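Local coordinates for protein transcriptional regulator, ROK family (Vibrio cholerae O1 biovar eltor, PDB 1Z05) that probably binds DNA as a zinc-containing ROK-family transcriptional regulator, related to Mlc of Escherichia coli and linked to the control of carbohydrate metabolism, at residues A[43-47]-A[59-65]; A[81-86]-A[98-104]; A[110-114]-A[405-410]; A[171-177]-A[211-217]; A[221-225]-A[399-403]. One frame throughout, in Å; residues are numbered along the deposited sequence. Where two conformers were deposited one is given.

Contacts 1 and 2 build the N-terminal helical region and its two-stranded sheet; their centres are 15 Å apart and they touch, Leu59 CD1 lying 3.8 Å from Leu101 CD1. Contacts 3, 4 and 5 belong to the ROK part, with centres 26 to 30 Å from those of contacts 1 and 2. Contacts 3 and 4 share one mixed sheet, their centres 7 Å apart, and are tied by a salt bridge of 2.7 Å between Arg114 NH1 and Asp217 OD2. Contact 5, 11 Å from contact 3 between centres, carries the packing onward through Met407 and Pro408. All five lie away from the zinc site of His269, Cys279, Cys281 and Cys286.

Contact 1 of 5, residues A[43-47]-A[59-65]; sequences RVYKL and LSKESEL
Leu47 lays its CD1 branch over the second helix, 3.8 Å from Glu62 CB and equally near the backbone N of Ser63, with Ser63 CB just beyond, while its own CB meets Leu59 CD2 at 3.6 Å. One turn back, Val44 sends CG2 to Leu65 CD1 (4.0 Å), the two side chains crossing at a slant, and its CG1 branch faces Leu59 more loosely.

The polar part is a single grip. Arg43 brings both terminal nitrogens end-on to one acceptor: NH2 lies 2.9 Å and NH1 3.1 Å from Ser63 O, which sits almost in the guanidinium plane. NH1 approaches in the carbonyl plane, on a lone pair, whereas NH2 is tilted out of it. A bend at chi3 (72°) turns the guanidinium toward this carbonyl in the last turn of helix 56-63. Glu64 OE1, beyond salt-bridge range, would add a mild electrostatic pull on NH2.

Ser63 also finishes its own helix. Its OG bonds back to Leu59 O at 2.7 Å and accepts from Leu65 N, an ST turn that spans Glu64 with its positive phi.

Ile70 of helix 67-79 packs on Val44, Ser63 and Leu65, and Leu65 also touches Ile36 of the second subunit. The two short axes cross at 114°, and three successive helices around a small apolar core are consistent with the winged helix-turn-helix DNA-binding domain of Mlc-like ROK repressors.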
# COMPACT_ATOMS: atom_id res chain seq x y z
N ARG A 43 -13.77 0.02 16.69
CA ARG A 43 -14.90 -0.20 15.78
C ARG A 43 -16.22 0.33 16.37
O ARG A 43 -16.99 1.00 15.68
CB ARG A 43 -15.03 -1.69 15.44
CG ARG A 43 -13.92 -2.19 14.52
CD ARG A 43 -14.10 -3.66 14.14
NE ARG A 43 -15.22 -3.86 13.21
CZ ARG A 43 -16.28 -4.63 13.44
NH1 ARG A 43 -16.38 -5.32 14.57
NH2 ARG A 43 -17.23 -4.72 12.52
N VAL A 44 -16.47 0.02 17.64
CA VAL A 44 -17.68 0.47 18.33
C VAL A 44 -17.69 1.99 18.50
O VAL A 44 -18.70 2.65 18.24
CB VAL A 44 -17.86 -0.24 19.69
CG1 VAL A 44 -18.94 0.45 20.54
CG2 VAL A 44 -18.23 -1.70 19.46
N TYR A 45 -16.56 2.55 18.92
CA TYR A 45 -16.44 4.00 19.10
C TYR A 45 -16.65 4.78 17.80
O TYR A 45 -17.31 5.84 17.79
CB TYR A 45 -15.07 4.32 19.70
CG TYR A 45 -14.86 5.78 19.94
CD1 TYR A 45 -15.26 6.38 21.14
CD2 TYR A 45 -14.25 6.59 18.96
CE1 TYR A 45 -15.06 7.74 21.37
CE2 TYR A 45 -14.06 7.96 19.19
CZ TYR A 45 -14.47 8.53 20.39
OH TYR A 45 -14.27 9.87 20.62
N LYS A 46 -16.10 4.27 16.70
CA LYS A 46 -16.31 4.87 15.37
C LYS A 46 -17.78 4.87 14.96
O LYS A 46 -18.28 5.87 14.42
CB LYS A 46 -15.44 4.19 14.30
CG LYS A 46 -15.50 4.86 12.93
CD LYS A 46 -14.72 4.09 11.89
CE LYS A 46 -14.81 4.74 10.52
NZ LYS A 46 -13.89 4.04 9.57
N LEU A 47 -18.48 3.76 15.21
CA LEU A 47 -19.92 3.70 14.96
C LEU A 47 -20.70 4.76 15.75
O LEU A 47 -21.54 5.47 15.21
CB LEU A 47 -20.47 2.30 15.25
CG LEU A 47 -20.24 1.25 14.16
CD1 LEU A 47 -20.66 -0.14 14.67
CD2 LEU A 47 -20.98 1.59 12.87
N LEU A 59 -25.79 -1.11 17.50
CA LEU A 59 -24.34 -1.32 17.51
C LEU A 59 -23.98 -2.79 17.34
O LEU A 59 -23.04 -3.13 16.62
CB LEU A 59 -23.71 -0.78 18.80
CG LEU A 59 -23.55 0.72 18.97
CD1 LEU A 59 -23.18 1.01 20.44
CD2 LEU A 59 -22.51 1.29 18.00
N SER A 60 -24.75 -3.67 17.98
CA SER A 60 -24.55 -5.10 17.83
C SER A 60 -24.77 -5.56 16.37
O SER A 60 -23.98 -6.34 15.83
CB SER A 60 -25.46 -5.86 18.80
OG SER A 60 -25.29 -7.25 18.65
N LYS A 61 -25.83 -5.06 15.74
CA LYS A 61 -26.14 -5.40 14.35
C LYS A 61 -25.09 -4.86 13.36
O LYS A 61 -24.63 -5.59 12.48
CB LYS A 61 -27.54 -4.93 13.95
CG LYS A 61 -28.66 -5.47 14.83
CD LYS A 61 -30.03 -5.29 14.19
CE LYS A 61 -31.15 -5.57 15.18
NZ LYS A 61 -31.18 -6.98 15.65
N GLU A 62 -24.72 -3.59 13.52
CA GLU A 62 -23.75 -2.94 12.64
C GLU A 62 -22.33 -3.50 12.76
O GLU A 62 -21.68 -3.74 11.75
CB GLU A 62 -23.74 -1.42 12.86
CG GLU A 62 -24.91 -0.68 12.20
CD GLU A 62 -24.72 -0.49 10.69
OE1 GLU A 62 -23.82 0.28 10.28
OE2 GLU A 62 -25.48 -1.11 9.92
N SER A 63 -21.87 -3.72 13.99
CA SER A 63 -20.51 -4.21 14.25
C SER A 63 -20.36 -5.72 14.06
O SER A 63 -19.23 -6.21 13.94
CB SER A 63 -20.07 -3.85 15.67
OG SER A 63 -20.82 -4.60 16.62
N GLU A 64 -21.49 -6.42 14.06
CA GLU A 64 -21.55 -7.89 14.06
C GLU A 64 -20.96 -8.50 15.34
O GLU A 64 -20.44 -9.61 15.32
CB GLU A 64 -20.87 -8.49 12.82
CG GLU A 64 -21.32 -7.89 11.50
CD GLU A 64 -20.34 -8.18 10.38
OE1 GLU A 64 -19.22 -7.62 10.40
OE2 GLU A 64 -20.70 -8.96 9.47
N LEU A 65 -21.04 -7.76 16.45
CA LEU A 65 -20.58 -8.25 17.74
C LEU A 65 -21.77 -8.61 18.63
O LEU A 65 -22.80 -7.94 18.60
CB LEU A 65 -19.70 -7.21 18.44
CG LEU A 65 -18.36 -6.82 17.80
CD1 LEU A 65 -17.88 -5.50 18.36
CD2 LEU A 65 -17.29 -7.90 18.00

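Contact 2 of 5, residues A[81-86]-A[98-104]; sequences HLIHET and AVGLQTN
His84 and Gln102 exchange both backbone bonds across the strands, His84 N to Gln102 O at 2.8 Å and Gln102 N to His84 O at 2.9 Å. A second hydrogen-bonded pair joins Thr86 and Val99; the register slips by one residue between the two pairs, a beta bulge. Beyond the strand ends Asn104 N donates to Leu82 O (2.9 Å), and Asn104 ND2 adds a weak bond to His81 O.

The apolar contacts gather on Leu101. Its CD2 branch meets Ile83 CD1 at 3.8 Å and Glu85 CB at 3.7 Å, the Glu85 chain running alongside it. Ile78 of helix 67-79 touches Ile83 and Glu85, and Tyr45 of helix 35-51 touches Ile83.

The face of His84, Gln102, Thr86 and Val99 is mixed. Thr86 packs CB and OG1 on Val99 CB, and in the conformer given, His84 NE2 tentatively shares a water with Thr103 O.

Ile83, Leu101 and the aliphatic part of Glu85 thus face helices 35-51 and 67-79, the Glu85 charge being taken up in a salt bridge with Arg56, while main-chain bonds are the chief tie holding the two-stranded sheet together across the bulge.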
# COMPACT_ATOMS: atom_id res chain seq x y z
N HIS A 81 -15.69 7.92 30.48
CA HIS A 81 -16.34 9.17 30.03
C HIS A 81 -16.00 9.55 28.59
O HIS A 81 -15.93 10.74 28.25
CB HIS A 81 -16.05 10.32 31.00
CG HIS A 81 -16.36 10.00 32.42
ND1 HIS A 81 -15.39 9.86 33.39
CD2 HIS A 81 -17.54 9.75 33.04
CE1 HIS A 81 -15.96 9.56 34.54
NE2 HIS A 81 -17.26 9.48 34.36
N LEU A 82 -15.78 8.55 27.75
CA LEU A 82 -15.53 8.78 26.32
C LEU A 82 -16.83 8.79 25.52
O LEU A 82 -16.91 9.41 24.46
CB LEU A 82 -14.58 7.71 25.78
CG LEU A 82 -13.13 7.96 26.20
CD1 LEU A 82 -12.27 6.71 26.09
CD2 LEU A 82 -12.55 9.14 25.39
N ILE A 83 -17.83 8.09 26.04
CA ILE A 83 -19.17 8.08 25.46
C ILE A 83 -20.18 8.29 26.55
O ILE A 83 -19.86 8.15 27.74
CB ILE A 83 -19.49 6.78 24.65
CG1 ILE A 83 -19.58 5.54 25.57
CG2 ILE A 83 -18.48 6.61 23.49
CD1 ILE A 83 -19.90 4.23 24.83
N HIS A 84 -21.40 8.65 26.16
CA HIS A 84 -22.46 8.84 27.13
C HIS A 84 -23.82 8.52 26.54
O HIS A 84 -23.98 8.51 25.32
CB HIS A 84 -22.44 10.27 27.69
CG HIS A 84 -22.89 11.31 26.72
ND1 HIS A 84 -24.15 11.87 26.77
CD2 HIS A 84 -22.25 11.91 25.69
CE1 HIS A 84 -24.27 12.77 25.81
NE2 HIS A 84 -23.13 12.81 25.14
N GLU A 85 -24.77 8.24 27.42
CA GLU A 85 -26.16 7.98 27.06
C GLU A 85 -27.06 8.57 28.15
O GLU A 85 -26.58 8.90 29.24
CB GLU A 85 -26.41 6.47 26.95
CG GLU A 85 -26.10 5.72 28.25
CD GLU A 85 -26.44 4.23 28.19
OE1 GLU A 85 -27.24 3.82 27.32
OE2 GLU A 85 -25.89 3.48 29.03
N THR A 86 -28.35 8.71 27.86
CA THR A 86 -29.34 8.88 28.92
C THR A 86 -30.02 7.52 29.06
O THR A 86 -30.73 7.08 28.14
CB THR A 86 -30.39 9.99 28.62
OG1 THR A 86 -29.73 11.23 28.38
CG2 THR A 86 -31.36 10.17 29.81
N ALA A 98 -35.02 8.88 26.97
CA ALA A 98 -33.87 7.98 26.89
C ALA A 98 -33.18 8.25 25.55
O ALA A 98 -33.84 8.39 24.51
CB ALA A 98 -34.32 6.52 26.98
N VAL A 99 -31.86 8.36 25.59
CA VAL A 99 -31.08 8.74 24.41
C VAL A 99 -29.94 7.75 24.26
O VAL A 99 -29.26 7.41 25.23
CB VAL A 99 -30.54 10.20 24.49
CG1 VAL A 99 -29.77 10.58 23.23
CG2 VAL A 99 -31.67 11.20 24.69
N GLY A 100 -29.74 7.29 23.03
CA GLY A 100 -28.70 6.33 22.70
C GLY A 100 -27.31 6.90 22.88
O GLY A 100 -27.15 8.08 23.16
N LEU A 101 -26.31 6.04 22.70
CA LEU A 101 -24.92 6.40 22.95
C LEU A 101 -24.37 7.42 21.95
O LEU A 101 -24.61 7.31 20.75
CB LEU A 101 -24.04 5.15 22.98
CG LEU A 101 -24.31 4.18 24.13
CD1 LEU A 101 -23.93 2.76 23.73
CD2 LEU A 101 -23.60 4.60 25.40
N GLN A 102 -23.66 8.41 22.48
CA GLN A 102 -22.98 9.43 21.68
C GLN A 102 -21.58 9.65 22.24
O GLN A 102 -21.32 9.39 23.42
CB GLN A 102 -23.71 10.77 21.73
CG GLN A 102 -25.16 10.74 21.28
CD GLN A 102 -25.81 12.12 21.38
OE1 GLN A 102 -26.47 12.44 22.36
NE2 GLN A 102 -25.60 12.95 20.37
N THR A 103 -20.68 10.14 21.40
CA THR A 103 -19.35 10.47 21.89
C THR A 103 -19.45 11.68 22.82
O THR A 103 -20.26 12.59 22.59
CB THR A 103 -18.36 10.76 20.74
OG1 THR A 103 -18.93 11.72 19.86
CG2 THR A 103 -18.07 9.49 19.98
N ASN A 104 -18.64 11.66 23.87
CA ASN A 104 -18.62 12.69 24.88
C ASN A 104 -17.32 13.49 24.74
O ASN A 104 -16.43 13.38 25.59
CB ASN A 104 -18.73 12.05 26.27
CG ASN A 104 -18.90 13.07 27.38
OD1 ASN A 104 -19.32 14.21 27.15
ND2 ASN A 104 -18.59 12.66 28.60
O HOH W 1 -22.79 14.49 22.46

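Contact 3 of 5, residues A[110-114]-A[405-410]. With SO4 (sulfate ion), chain C.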
# COMPACT_ATOMS: atom_id res chain seq x y z
N PHE A 110 -6.46 17.42 22.78
CA PHE A 110 -5.14 16.90 22.44
C PHE A 110 -4.29 18.07 21.92
O PHE A 110 -4.83 19.09 21.50
CB PHE A 110 -5.23 15.76 21.40
CG PHE A 110 -5.84 16.17 20.07
CD1 PHE A 110 -5.04 16.68 19.05
CD2 PHE A 110 -7.20 16.01 19.83
CE1 PHE A 110 -5.58 17.04 17.81
CE2 PHE A 110 -7.76 16.35 18.59
CZ PHE A 110 -6.95 16.88 17.59
N LEU A 111 -2.97 17.90 21.96
CA LEU A 111 -2.04 18.82 21.34
C LEU A 111 -1.66 18.30 19.97
O LEU A 111 -1.45 17.10 19.77
CB LEU A 111 -0.76 18.95 22.16
CG LEU A 111 -0.73 19.69 23.49
CD1 LEU A 111 0.74 19.89 23.88
CD2 LEU A 111 -1.44 21.03 23.40
N SER A 112 -1.60 19.22 19.00
CA SER A 112 -1.10 18.89 17.68
C SER A 112 -0.01 19.89 17.39
O SER A 112 -0.21 21.10 17.57
CB SER A 112 -2.22 18.96 16.63
OG SER A 112 -1.76 18.51 15.36
N MET A 113 1.15 19.39 16.97
CA MET A 113 2.31 20.21 16.71
C MET A 113 2.82 20.04 15.29
O MET A 113 2.68 18.97 14.69
CB MET A 113 3.43 19.85 17.69
CG MET A 113 3.05 20.09 19.15
SD MET A 113 4.27 19.41 20.30
CE MET A 113 5.55 20.65 20.21
N ARG A 114 3.40 21.09 14.74
CA ARG A 114 4.18 20.97 13.52
C ARG A 114 5.59 21.49 13.77
O ARG A 114 5.77 22.62 14.25
CB ARG A 114 3.55 21.74 12.36
CG ARG A 114 4.45 21.74 11.10
CD ARG A 114 3.86 22.52 9.93
NE ARG A 114 4.87 22.69 8.89
CZ ARG A 114 5.17 21.77 7.97
NH1 ARG A 114 4.51 20.61 7.95
NH2 ARG A 114 6.14 22.00 7.09
N ALA A 405 -1.82 23.98 9.67
CA ALA A 405 -0.63 23.16 9.79
C ALA A 405 -0.78 22.00 10.78
O ALA A 405 -0.03 21.03 10.71
CB ALA A 405 0.55 24.04 10.18
N THR A 406 -1.74 22.10 11.70
CA THR A 406 -1.89 21.07 12.73
C THR A 406 -3.07 20.10 12.52
O THR A 406 -3.24 19.16 13.30
CB THR A 406 -1.90 21.64 14.18
OG1 THR A 406 -3.04 22.49 14.36
CG2 THR A 406 -0.61 22.42 14.47
N MET A 407 -3.86 20.32 11.47
CA MET A 407 -4.92 19.38 11.10
C MET A 407 -4.41 17.98 10.75
O MET A 407 -5.10 17.01 11.04
CB MET A 407 -5.83 19.91 9.98
CG MET A 407 -6.89 20.90 10.45
SD MET A 407 -7.74 20.50 12.01
CE MET A 407 -8.75 19.09 11.56
N PRO A 408 -3.24 17.87 10.08
CA PRO A 408 -2.63 16.55 9.92
C PRO A 408 -2.45 15.80 11.24
O PRO A 408 -2.73 14.62 11.30
CB PRO A 408 -1.27 16.86 9.27
CG PRO A 408 -1.51 18.11 8.50
CD PRO A 408 -2.45 18.91 9.38
N GLY A 409 -2.00 16.49 12.30
CA GLY A 409 -1.85 15.84 13.60
C GLY A 409 -3.20 15.43 14.18
O GLY A 409 -3.32 14.38 14.81
N ALA A 410 -4.21 16.27 13.94
CA ALA A 410 -5.58 15.97 14.36
C ALA A 410 -6.08 14.65 13.76
O ALA A 410 -6.74 13.86 14.44
CB ALA A 410 -6.52 17.13 14.01
S SO4 C . 7.59 25.16 6.01
O1 SO4 C . 6.23 25.65 6.24
O2 SO4 C . 7.68 24.50 4.71
O3 SO4 C . 8.47 26.32 6.05
O4 SO4 C . 7.95 24.20 7.04
O HOH W 2 0.16 18.49 12.96
O HOH W 3 1.95 19.70 9.39
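Ser112 OG donates to Thr406 O at 2.6 Å, in the carbonyl plane and on a lone pair, and this is the tight centre of the contact. The hydroxyl stands anti to the backbone N (chi1 -175°), a setting that carries it down between Thr406 and Gly409, whose CA is 3.2 Å from OG. Thr406 O takes a second bond from Ala410 N in the first helical turn, while the CG2 branch of Thr406 rests 3.4 Å from Ser112 O. Phe110 closes the same end, its ring edge at CZ meeting Ala410 CB at 3.6 Å; His125 stacks with the ring.

Toward Arg114 the fit is looser and wetter. One water donates to Ser112 OG and Met113 O, and another joins Arg114 NH1 to Ala405 O. The aliphatic part of the Arg114 side chain rests on Ala405, CD 3.7 Å from CB. Its extended chain carries the guanidinium to a sulfate ion, probably from the crystallisation liquor, O4 being 2.8 Å from NH2 in the guanidinium plane, and NH1 forms a salt bridge with Asp217.

Helix 407-418 thus starts against the middle strand of a mixed sheet with strand order 3-2-1-4-5, the arrangement of the ASKHA (actin-like ATPase) fold to which ROK proteins belong.

Contact 4 of 5, residues A[171-177]-A[211-217]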
# COMPACT_ATOMS: atom_id res chain seq x y z
N SER A 171 -3.37 13.24 24.48
CA SER A 171 -2.33 12.82 23.54
C SER A 171 -1.68 14.02 22.86
O SER A 171 -2.19 15.14 22.94
CB SER A 171 -2.95 11.92 22.46
OG SER A 171 -4.04 12.57 21.84
N ILE A 172 -0.57 13.76 22.18
CA ILE A 172 0.15 14.74 21.40
C ILE A 172 0.44 14.16 20.02
O ILE A 172 0.93 13.04 19.90
CB ILE A 172 1.48 15.16 22.09
CG1 ILE A 172 1.19 15.94 23.39
CG2 ILE A 172 2.36 16.01 21.15
CD1 ILE A 172 2.38 16.13 24.32
N ALA A 173 0.10 14.92 18.98
CA ALA A 173 0.47 14.59 17.62
C ALA A 173 1.50 15.59 17.12
O ALA A 173 1.41 16.79 17.43
CB ALA A 173 -0.77 14.56 16.72
N ILE A 174 2.49 15.11 16.39
CA ILE A 174 3.49 15.98 15.78
C ILE A 174 3.79 15.53 14.35
O ILE A 174 4.02 14.35 14.10
CB ILE A 174 4.78 16.15 16.66
CG1 ILE A 174 5.80 17.10 16.01
CG2 ILE A 174 5.42 14.80 17.05
CD1 ILE A 174 6.71 17.82 17.04
N THR A 175 3.71 16.48 13.42
CA THR A 175 3.96 16.20 12.01
C THR A 175 5.10 17.09 11.54
O THR A 175 5.34 18.15 12.12
CB THR A 175 2.69 16.42 11.14
OG1 THR A 175 2.20 17.76 11.34
CG2 THR A 175 1.60 15.42 11.52
N LEU A 176 5.83 16.62 10.53
CA LEU A 176 7.03 17.29 10.08
C LEU A 176 7.45 16.72 8.73
O LEU A 176 7.13 15.57 8.42
CB LEU A 176 8.18 17.10 11.09
CG LEU A 176 8.63 15.67 11.42
CD1 LEU A 176 10.08 15.66 11.82
CD2 LEU A 176 7.80 15.06 12.54
N PRO A 177 8.17 17.51 7.92
CA PRO A 177 8.74 16.95 6.68
C PRO A 177 9.88 15.98 7.02
O PRO A 177 10.41 16.01 8.13
CB PRO A 177 9.30 18.19 5.97
CG PRO A 177 9.59 19.17 7.09
CD PRO A 177 8.49 18.94 8.10
N PRO A 211 0.53 9.64 25.34
CA PRO A 211 0.82 8.99 24.05
C PRO A 211 1.14 10.02 22.98
O PRO A 211 0.50 11.08 22.90
CB PRO A 211 -0.49 8.25 23.71
CG PRO A 211 -1.53 8.82 24.61
CD PRO A 211 -0.84 9.37 25.82
N VAL A 212 2.14 9.69 22.17
CA VAL A 212 2.66 10.59 21.15
C VAL A 212 2.58 9.88 19.80
O VAL A 212 2.96 8.70 19.68
CB VAL A 212 4.13 11.01 21.43
CG1 VAL A 212 4.59 12.07 20.44
CG2 VAL A 212 4.27 11.53 22.87
N PHE A 213 2.07 10.61 18.81
CA PHE A 213 1.89 10.16 17.44
C PHE A 213 2.70 11.08 16.53
O PHE A 213 2.42 12.27 16.44
CB PHE A 213 0.40 10.20 17.07
CG PHE A 213 -0.44 9.32 17.96
CD1 PHE A 213 -0.65 7.99 17.63
CD2 PHE A 213 -0.94 9.80 19.17
CE1 PHE A 213 -1.38 7.16 18.48
CE2 PHE A 213 -1.66 8.97 20.01
CZ PHE A 213 -1.89 7.66 19.66
N VAL A 214 3.71 10.50 15.88
CA VAL A 214 4.64 11.23 15.04
C VAL A 214 4.45 10.76 13.61
O VAL A 214 4.35 9.55 13.37
CB VAL A 214 6.11 10.95 15.46
CG1 VAL A 214 7.08 11.88 14.72
CG2 VAL A 214 6.29 11.10 16.98
N ALA A 215 4.37 11.69 12.66
CA ALA A 215 4.23 11.29 11.25
C ALA A 215 4.83 12.30 10.28
O ALA A 215 4.99 13.48 10.60
CB ALA A 215 2.74 11.01 10.90
N ASN A 216 5.17 11.82 9.09
CA ASN A 216 5.53 12.69 7.99
C ASN A 216 4.31 13.55 7.63
O ASN A 216 3.19 13.05 7.57
CB ASN A 216 6.00 11.87 6.79
CG ASN A 216 6.13 12.70 5.53
OD1 ASN A 216 5.18 12.85 4.77
ND2 ASN A 216 7.33 13.23 5.29
N ASP A 217 4.55 14.84 7.39
CA ASP A 217 3.47 15.80 7.19
C ASP A 217 2.60 15.55 5.98
O ASP A 217 1.39 15.75 6.05
CB ASP A 217 3.97 17.26 7.26
CG ASP A 217 5.06 17.58 6.22
OD1 ASP A 217 5.51 16.68 5.47
OD2 ASP A 217 5.46 18.76 6.16
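Ile174 and Val214 run parallel from neighbouring strands, with CG2 to CG2 at 3.8 Å. Leu176 crosses the same valine at a slant, its CD2 branch 3.9 Å from Val214 CG1. On the other face Phe213 presents its ring edge, CE2 reaching Ser171 CB at 4.0 Å and CD2 lying near Ile172 O.

Behind these side chains stands a parallel pairing, the strand directions only 11° apart. The two strands donate in turn, the series running from the bond of Ile172 N to Pro211 O at one end to that of Leu176 N to Ala215 O, stretched to 3.3 Å, near the other. Asp217 N closes it on Leu176 O (2.9 Å), as the second strand turns into helix.

At that end Asp217 folds its carboxylate, already engaged by Arg114, back over Pro177, OD2 3.6 Å from CD. Asn216 is the N-cap: OD1 accepts from Arg219 N, while ND2 donates to Gly178 O.

Strand 168-176 is flanked by strands 108-116 and 212-216, the latter at the sheet's edge within the chain. Helix 407-418 packs on the Phe213 and Ala215 face, and helix 217-228 leaves directly from Asn216.

Contact 5 of 5, residues A[221-225]-A[399-403]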
# COMPACT_ATOMS: atom_id res chain seq x y z
N TRP A 221 -1.26 14.69 6.21
CA TRP A 221 -2.16 15.59 5.51
C TRP A 221 -3.13 14.81 4.61
O TRP A 221 -4.32 15.11 4.57
CB TRP A 221 -1.32 16.61 4.73
CG TRP A 221 -2.06 17.64 3.94
CD1 TRP A 221 -3.39 17.97 4.00
CD2 TRP A 221 -1.47 18.51 2.97
NE1 TRP A 221 -3.67 18.97 3.10
CE2 TRP A 221 -2.51 19.33 2.46
CE3 TRP A 221 -0.17 18.68 2.47
CZ2 TRP A 221 -2.29 20.30 1.47
CZ3 TRP A 221 0.05 19.65 1.49
CH2 TRP A 221 -1.00 20.45 1.01
N ALA A 222 -2.65 13.79 3.90
CA ALA A 222 -3.55 12.95 3.09
C ALA A 222 -4.64 12.32 3.97
O ALA A 222 -5.79 12.24 3.57
CB ALA A 222 -2.78 11.89 2.34
N LEU A 223 -4.25 11.88 5.17
CA LEU A 223 -5.22 11.36 6.17
C LEU A 223 -6.23 12.40 6.64
O LEU A 223 -7.41 12.08 6.79
CB LEU A 223 -4.49 10.74 7.37
CG LEU A 223 -5.33 10.00 8.43
CD1 LEU A 223 -6.07 8.80 7.84
CD2 LEU A 223 -4.49 9.58 9.62
N ALA A 224 -5.78 13.64 6.89
CA ALA A 224 -6.68 14.73 7.23
C ALA A 224 -7.68 15.02 6.11
O ALA A 224 -8.83 15.36 6.38
CB ALA A 224 -5.91 16.01 7.59
N GLU A 225 -7.24 14.91 4.87
CA GLU A 225 -8.16 15.10 3.75
C GLU A 225 -9.23 13.99 3.72
O GLU A 225 -10.39 14.25 3.44
CB GLU A 225 -7.40 15.23 2.43
CG GLU A 225 -6.51 16.49 2.30
CD GLU A 225 -7.27 17.83 2.33
OE1 GLU A 225 -8.45 17.91 1.89
OE2 GLU A 225 -6.66 18.82 2.79
N SER A 399 -7.27 20.68 -2.29
CA SER A 399 -7.32 20.18 -0.93
C SER A 399 -8.05 21.18 -0.03
O SER A 399 -7.98 22.38 -0.27
CB SER A 399 -5.90 19.96 -0.39
OG SER A 399 -5.25 21.20 -0.16
N ARG A 400 -8.74 20.67 0.98
CA ARG A 400 -9.39 21.52 1.99
C ARG A 400 -8.36 22.29 2.84
O ARG A 400 -8.54 23.48 3.14
CB ARG A 400 -10.31 20.67 2.88
CG ARG A 400 -10.87 21.35 4.13
CD ARG A 400 -11.77 22.51 3.82
NE ARG A 400 -12.30 23.16 5.03
CZ ARG A 400 -11.71 24.17 5.67
NH1 ARG A 400 -10.55 24.67 5.24
NH2 ARG A 400 -12.28 24.69 6.75
N PHE A 401 -7.27 21.61 3.21
CA PHE A 401 -6.28 22.20 4.11
C PHE A 401 -5.01 22.61 3.39
O PHE A 401 -4.63 22.01 2.38
CB PHE A 401 -5.95 21.24 5.27
CG PHE A 401 -7.17 20.77 6.02
CD1 PHE A 401 -7.93 21.66 6.79
CD2 PHE A 401 -7.58 19.43 5.95
CE1 PHE A 401 -9.06 21.24 7.48
CE2 PHE A 401 -8.71 19.00 6.65
CZ PHE A 401 -9.45 19.90 7.41
N TYR A 402 -4.37 23.66 3.90
CA TYR A 402 -2.99 23.97 3.53
C TYR A 402 -2.29 24.77 4.61
O TYR A 402 -1.20 24.40 5.04
CB TYR A 402 -2.86 24.70 2.18
CG TYR A 402 -1.40 24.99 1.85
CD1 TYR A 402 -0.52 23.94 1.55
CD2 TYR A 402 -0.88 26.29 1.91
CE1 TYR A 402 0.83 24.18 1.29
CE2 TYR A 402 0.47 26.54 1.65
CZ TYR A 402 1.31 25.48 1.34
OH TYR A 402 2.65 25.71 1.07
N LYS A 403 -2.91 25.87 5.05
CA LYS A 403 -2.34 26.70 6.10
C LYS A 403 -2.76 26.24 7.50
O LYS A 403 -2.29 26.78 8.51
CB LYS A 403 -2.67 28.18 5.88
CG LYS A 403 -1.78 28.86 4.85
CD LYS A 403 -2.40 30.15 4.33
CE LYS A 403 -1.49 30.85 3.31
NZ LYS A 403 -1.16 29.98 2.13
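A turn of helix 217-228 meets the irregular loop 399-403, the backbones coming nearest at Glu225 and Arg400, whose CA atoms are 6.8 Å apart. Glu225 accepts two hydrogen bonds from the loop. Bent at chi2 (-64°), it points its carboxylate at two consecutive amides: OE1 accepts from Arg400 N at 2.9 Å, and OE2 accepts from Phe401 N, also at 2.9 Å, through its syn lone pair. On its anti side OE2 takes a second bond, the carboxylate's third, from Trp221 NE1 one turn earlier in its own helix (3.0 Å), and OE1 is held further by His230 N. Four donors thus fix the rotation of this buried carboxylate and would be expected to stabilise its negative charge.

The Trp221 indole and the Phe401 side chain pass in opposite senses, and the indole offers its edge to the loop, CZ2 lying 3.0 Å from Phe401 O. That oxygen accepts from Ser399 OG at 2.7 Å, a bond that pins the loop across its bend. Farther round, Trp221 CH2 approaches the edge of Tyr402 at CD1 (3.6 Å), the six-membered rings inclined at 50°.

Phe401 turns its ring edge to Ala224 O, and one ring face is covered by Arg400 CG, 3.7 Å above its centre. Met407 of helix 407-418 also packs on Phe401, and Leu239 of strand 237-242 touches both Trp221 and Ser399.

The loop links strand 395-398 of the second mixed sheet to helix 407-418 on the first, consistent with a place for the carboxylate-to-amide grip at the junction of the two lobes of the ASKHA fold.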